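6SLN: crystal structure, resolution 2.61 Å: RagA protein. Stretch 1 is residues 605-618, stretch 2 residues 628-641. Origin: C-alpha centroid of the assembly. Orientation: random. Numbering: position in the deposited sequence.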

# COMPACT_ATOMS: atom_id res chain seq x y z
N ALA A 605 18.65 34.02 2.84
CA ALA A 605 18.05 35.18 3.47
C ALA A 605 18.76 35.45 4.79
O ALA A 605 18.92 34.55 5.61
N TRP A 606 19.19 36.68 4.98
CA TRP A 606 19.86 37.09 6.21
C TRP A 606 18.88 37.85 7.08
O TRP A 606 18.07 38.65 6.58
N PHE A 607 18.96 37.60 8.38
CA PHE A 607 18.07 38.26 9.33
C PHE A 607 18.88 38.70 10.54
O PHE A 607 19.93 38.14 10.85
N TYR A 608 18.36 39.71 11.21
CA TYR A 608 19.07 40.28 12.34
C TYR A 608 18.05 40.81 13.33
O TYR A 608 16.89 41.04 12.98
N SER A 609 18.52 41.04 14.54
CA SER A 609 17.74 41.67 15.58
C SER A 609 18.67 42.48 16.45
O SER A 609 19.85 42.14 16.62
N VAL A 610 18.15 43.54 17.02
CA VAL A 610 18.88 44.33 17.99
C VAL A 610 17.92 44.63 19.13
O VAL A 610 16.80 45.08 18.88
N GLY A 611 18.35 44.33 20.35
CA GLY A 611 17.48 44.45 21.50
C GLY A 611 18.16 45.20 22.63
O GLY A 611 19.39 45.26 22.72
N GLY A 612 17.33 45.79 23.48
CA GLY A 612 17.81 46.50 24.65
C GLY A 612 16.87 46.34 25.82
O GLY A 612 15.65 46.40 25.66
N MET A 613 17.43 46.09 27.01
CA MET A 613 16.69 46.10 28.26
C MET A 613 17.40 47.03 29.23
O MET A 613 18.56 46.80 29.58
N PHE A 614 16.69 48.07 29.68
CA PHE A 614 17.25 49.08 30.58
C PHE A 614 16.52 48.99 31.91
O PHE A 614 15.30 49.16 31.97
N ASP A 615 17.27 48.73 32.98
CA ASP A 615 16.67 48.45 34.28
C ASP A 615 16.50 49.75 35.06
O ASP A 615 17.42 50.20 35.74
N ILE A 616 15.31 50.33 34.98
CA ILE A 616 15.11 51.66 35.55
C ILE A 616 15.04 51.62 37.07
O ILE A 616 15.45 52.57 37.74
N TYR A 617 14.56 50.52 37.66
CA TYR A 617 14.41 50.49 39.11
C TYR A 617 15.76 50.40 39.81
O TYR A 617 15.99 51.12 40.80
N ASN A 618 16.65 49.52 39.35
CA ASN A 618 17.94 49.36 40.01
C ASN A 618 18.84 50.56 39.77
O ASN A 618 19.63 50.93 40.65
N SER A 628 8.62 47.80 43.29
CA SER A 628 9.62 46.78 43.56
C SER A 628 10.36 46.29 42.33
O SER A 628 11.37 45.58 42.48
N ASP A 629 9.91 46.61 41.12
CA ASP A 629 10.73 46.40 39.94
C ASP A 629 10.13 47.18 38.78
O ASP A 629 8.91 47.28 38.64
N LEU A 630 11.01 47.76 37.96
CA LEU A 630 10.62 48.42 36.72
C LEU A 630 11.68 48.12 35.69
O LEU A 630 12.88 48.25 35.97
N ARG A 631 11.25 47.68 34.50
CA ARG A 631 12.17 47.44 33.40
C ARG A 631 11.57 48.00 32.11
O ARG A 631 10.36 47.99 31.90
N LEU A 632 12.46 48.51 31.26
CA LEU A 632 12.13 49.07 29.96
C LEU A 632 12.90 48.27 28.92
O LEU A 632 14.08 47.96 29.11
N LYS A 633 12.22 47.89 27.84
CA LYS A 633 12.82 47.00 26.86
C LYS A 633 12.31 47.35 25.47
O LYS A 633 11.11 47.57 25.29
N MET A 634 13.22 47.40 24.50
CA MET A 634 12.79 47.51 23.12
C MET A 634 13.66 46.65 22.21
O MET A 634 14.84 46.42 22.49
N SER A 635 13.05 46.18 21.12
CA SER A 635 13.67 45.30 20.15
C SER A 635 13.39 45.82 18.75
O SER A 635 12.34 46.42 18.49
N TYR A 636 14.33 45.59 17.85
CA TYR A 636 14.03 45.68 16.44
C TYR A 636 14.76 44.57 15.72
O TYR A 636 15.93 44.28 16.03
N GLY A 637 14.09 43.95 14.77
CA GLY A 637 14.72 42.83 14.10
C GLY A 637 13.90 42.35 12.93
O GLY A 637 12.73 42.72 12.77
N THR A 638 14.54 41.52 12.12
CA THR A 638 13.93 40.91 10.95
C THR A 638 13.86 39.41 11.14
O THR A 638 14.71 38.80 11.80
N THR A 639 12.82 38.82 10.55
CA THR A 639 12.54 37.40 10.68
C THR A 639 11.97 36.92 9.36
O THR A 639 11.29 37.67 8.65
N GLY A 640 12.24 35.67 9.03
CA GLY A 640 11.72 35.09 7.82
C GLY A 640 10.46 34.28 8.07
O GLY A 640 10.18 33.86 9.20
N ASN A 641 9.70 34.09 7.00
CA ASN A 641 8.55 33.20 6.99
C ASN A 641 8.59 32.44 5.67
O ASN A 641 8.76 33.05 4.61

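What does Thr638, the residue with the most surface covered, do? Its CA-to-CB bond points toward stretch 1, and the p rotamer brings OG1 over one face of the Tyr608 ring, 3.4 Å from CD2. There OG1 accepts a hydrogen bond from Tyr608 N at 2.9 Å, replacing the backbone carbonyl that serves at the regular pairs of this antiparallel ladder.

How does Phe607 fit beside it? With chi1 m, and with its CA-to-CB bond pointing toward stretch 2, Phe607 lays one ring face over the backbone of Thr639 and Gly640. Phe607 CZ comes within 3.2 Å of Gly640 CA, an approach possible because Gly640 has no CB; one there would lie 2.5 Å from Phe607 CZ, a clash.

Which side chains line the face shared by Val610, Phe614, Leu632, Met634 and Tyr636? Phe614 (m) meets Leu632 (t, then m) at 3.5 Å between CD2 and CD1. Gly612 leaves room here, since a CB would be crowded by Phe614 CZ. Val610 CG1 lies 4.0 Å from Tyr636 CB.

What closes the end beyond the strand? Ile616 (m, t) places CD1 3.5 Å from Leu632 CB. Tyr617 (t) sets one ring face over Ser628 O, 3.6 Å from CE2, while Tyr617 N donates to Leu630 O at 3.3 Å.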

# COMPACT_ATOMS: atom_id res chain seq x y z
CB ALA A 605 16.54 34.96 3.68
CB TRP A 606 21.08 37.96 5.90
CG TRP A 606 22.23 37.18 5.34
CD1 TRP A 606 22.51 36.97 4.02
CD2 TRP A 606 23.25 36.51 6.09
NE1 TRP A 606 23.64 36.20 3.90
CE2 TRP A 606 24.11 35.91 5.15
CE3 TRP A 606 23.50 36.36 7.45
CZ2 TRP A 606 25.22 35.16 5.55
CZ3 TRP A 606 24.60 35.61 7.84
CH2 TRP A 606 25.45 35.02 6.89
CB PHE A 607 16.91 37.37 9.76
CG PHE A 607 16.09 36.86 8.62
CD1 PHE A 607 15.13 37.67 8.02
CD2 PHE A 607 16.27 35.57 8.14
CE1 PHE A 607 14.37 37.20 6.96
CE2 PHE A 607 15.50 35.09 7.09
CZ PHE A 607 14.56 35.90 6.49
CB TYR A 608 19.99 41.41 11.93
CG TYR A 608 19.24 42.55 11.29
CD1 TYR A 608 18.75 43.61 12.05
CD2 TYR A 608 19.02 42.56 9.92
CE1 TYR A 608 18.05 44.65 11.46
CE2 TYR A 608 18.33 43.60 9.32
CZ TYR A 608 17.85 44.64 10.09
OH TYR A 608 17.16 45.66 9.47
CB SER A 609 17.00 40.65 16.44
OG SER A 609 17.70 40.44 17.66
CB VAL A 610 19.43 45.62 17.36
CG1 VAL A 610 18.33 46.28 16.55
CG2 VAL A 610 19.95 46.56 18.43
CB MET A 613 16.57 44.69 28.85
CG MET A 613 15.72 44.61 30.13
SD MET A 613 16.53 45.16 31.66
CE MET A 613 16.92 43.58 32.41
CB PHE A 614 17.10 50.48 29.99
CG PHE A 614 17.51 50.57 28.55
CD1 PHE A 614 18.82 50.86 28.21
CD2 PHE A 614 16.59 50.34 27.54
CE1 PHE A 614 19.20 50.94 26.89
CE2 PHE A 614 16.96 50.41 26.21
CZ PHE A 614 18.27 50.71 25.89
CB ASP A 615 17.50 47.45 35.06
CG ASP A 615 16.70 46.77 36.15
OD1 ASP A 615 16.04 47.49 36.92
OD2 ASP A 615 16.72 45.52 36.20
CB ILE A 616 13.86 52.29 34.91
CG1 ILE A 616 14.16 52.63 33.44
CG2 ILE A 616 13.41 53.52 35.66
CD1 ILE A 616 12.93 52.82 32.58
CB TYR A 617 13.53 49.32 39.55
CG TYR A 617 13.39 49.20 41.06
CD1 TYR A 617 12.62 50.10 41.79
CD2 TYR A 617 14.03 48.18 41.76
CE1 TYR A 617 12.48 49.99 43.17
CE2 TYR A 617 13.90 48.06 43.14
CZ TYR A 617 13.12 48.97 43.84
OH TYR A 617 12.99 48.85 45.21
CB ASN A 618 18.64 48.09 39.53
CG ASN A 618 17.80 46.85 39.76
OD1 ASN A 618 17.48 46.12 38.83
ND2 ASN A 618 17.41 46.62 41.01
CB SER A 628 8.98 45.57 44.26
OG SER A 628 8.11 44.87 43.37
CB ASP A 629 10.85 44.92 39.56
CG ASP A 629 12.10 44.64 38.72
OD1 ASP A 629 12.86 45.60 38.45
OD2 ASP A 629 12.33 43.47 38.34
CB LEU A 630 10.47 49.94 36.92
CG LEU A 630 9.37 50.59 36.07
CD1 LEU A 630 9.05 51.95 36.63
CD2 LEU A 630 9.79 50.71 34.62
CB ARG A 631 12.48 45.95 33.23
CG ARG A 631 13.27 45.35 34.38
CD ARG A 631 13.63 43.90 34.10
NE ARG A 631 12.45 43.10 33.75
CZ ARG A 631 11.72 42.41 34.62
NH1 ARG A 631 12.05 42.44 35.91
NH2 ARG A 631 10.67 41.72 34.21
CB LEU A 632 12.50 50.57 29.94
CG LEU A 632 12.26 51.54 28.78
CD1 LEU A 632 13.20 51.26 27.63
CD2 LEU A 632 10.83 51.48 28.31
CB LYS A 633 12.52 45.52 27.17
CG LYS A 633 11.15 45.27 27.80
CD LYS A 633 11.10 43.96 28.58
CE LYS A 633 10.95 42.74 27.65
NZ LYS A 633 9.58 42.59 27.06
CB MET A 634 12.79 48.94 22.62
CG MET A 634 14.14 49.59 22.60
SD MET A 634 13.90 51.36 22.62
CE MET A 634 13.35 51.62 24.29
CB SER A 635 13.13 43.87 20.28
OG SER A 635 12.07 43.63 19.36
CB TYR A 636 14.43 47.02 15.82
CG TYR A 636 14.08 47.02 14.37
CD1 TYR A 636 12.76 47.20 13.96
CD2 TYR A 636 15.04 46.79 13.39
CE1 TYR A 636 12.41 47.18 12.63
CE2 TYR A 636 14.70 46.77 12.05
CZ TYR A 636 13.38 46.96 11.68
OH TYR A 636 13.02 46.94 10.36
CB THR A 638 14.72 41.21 9.68
OG1 THR A 638 16.10 40.87 9.88
CG2 THR A 638 14.60 42.67 9.35
CB THR A 639 11.54 37.10 11.80
OG1 THR A 639 10.31 37.76 11.50
CG2 THR A 639 12.06 37.56 13.17
CB ASN A 641 7.23 33.96 7.14
CG ASN A 641 6.02 33.01 7.23
OD1 ASN A 641 6.17 31.79 7.31
ND2 ASN A 641 4.82 33.56 7.20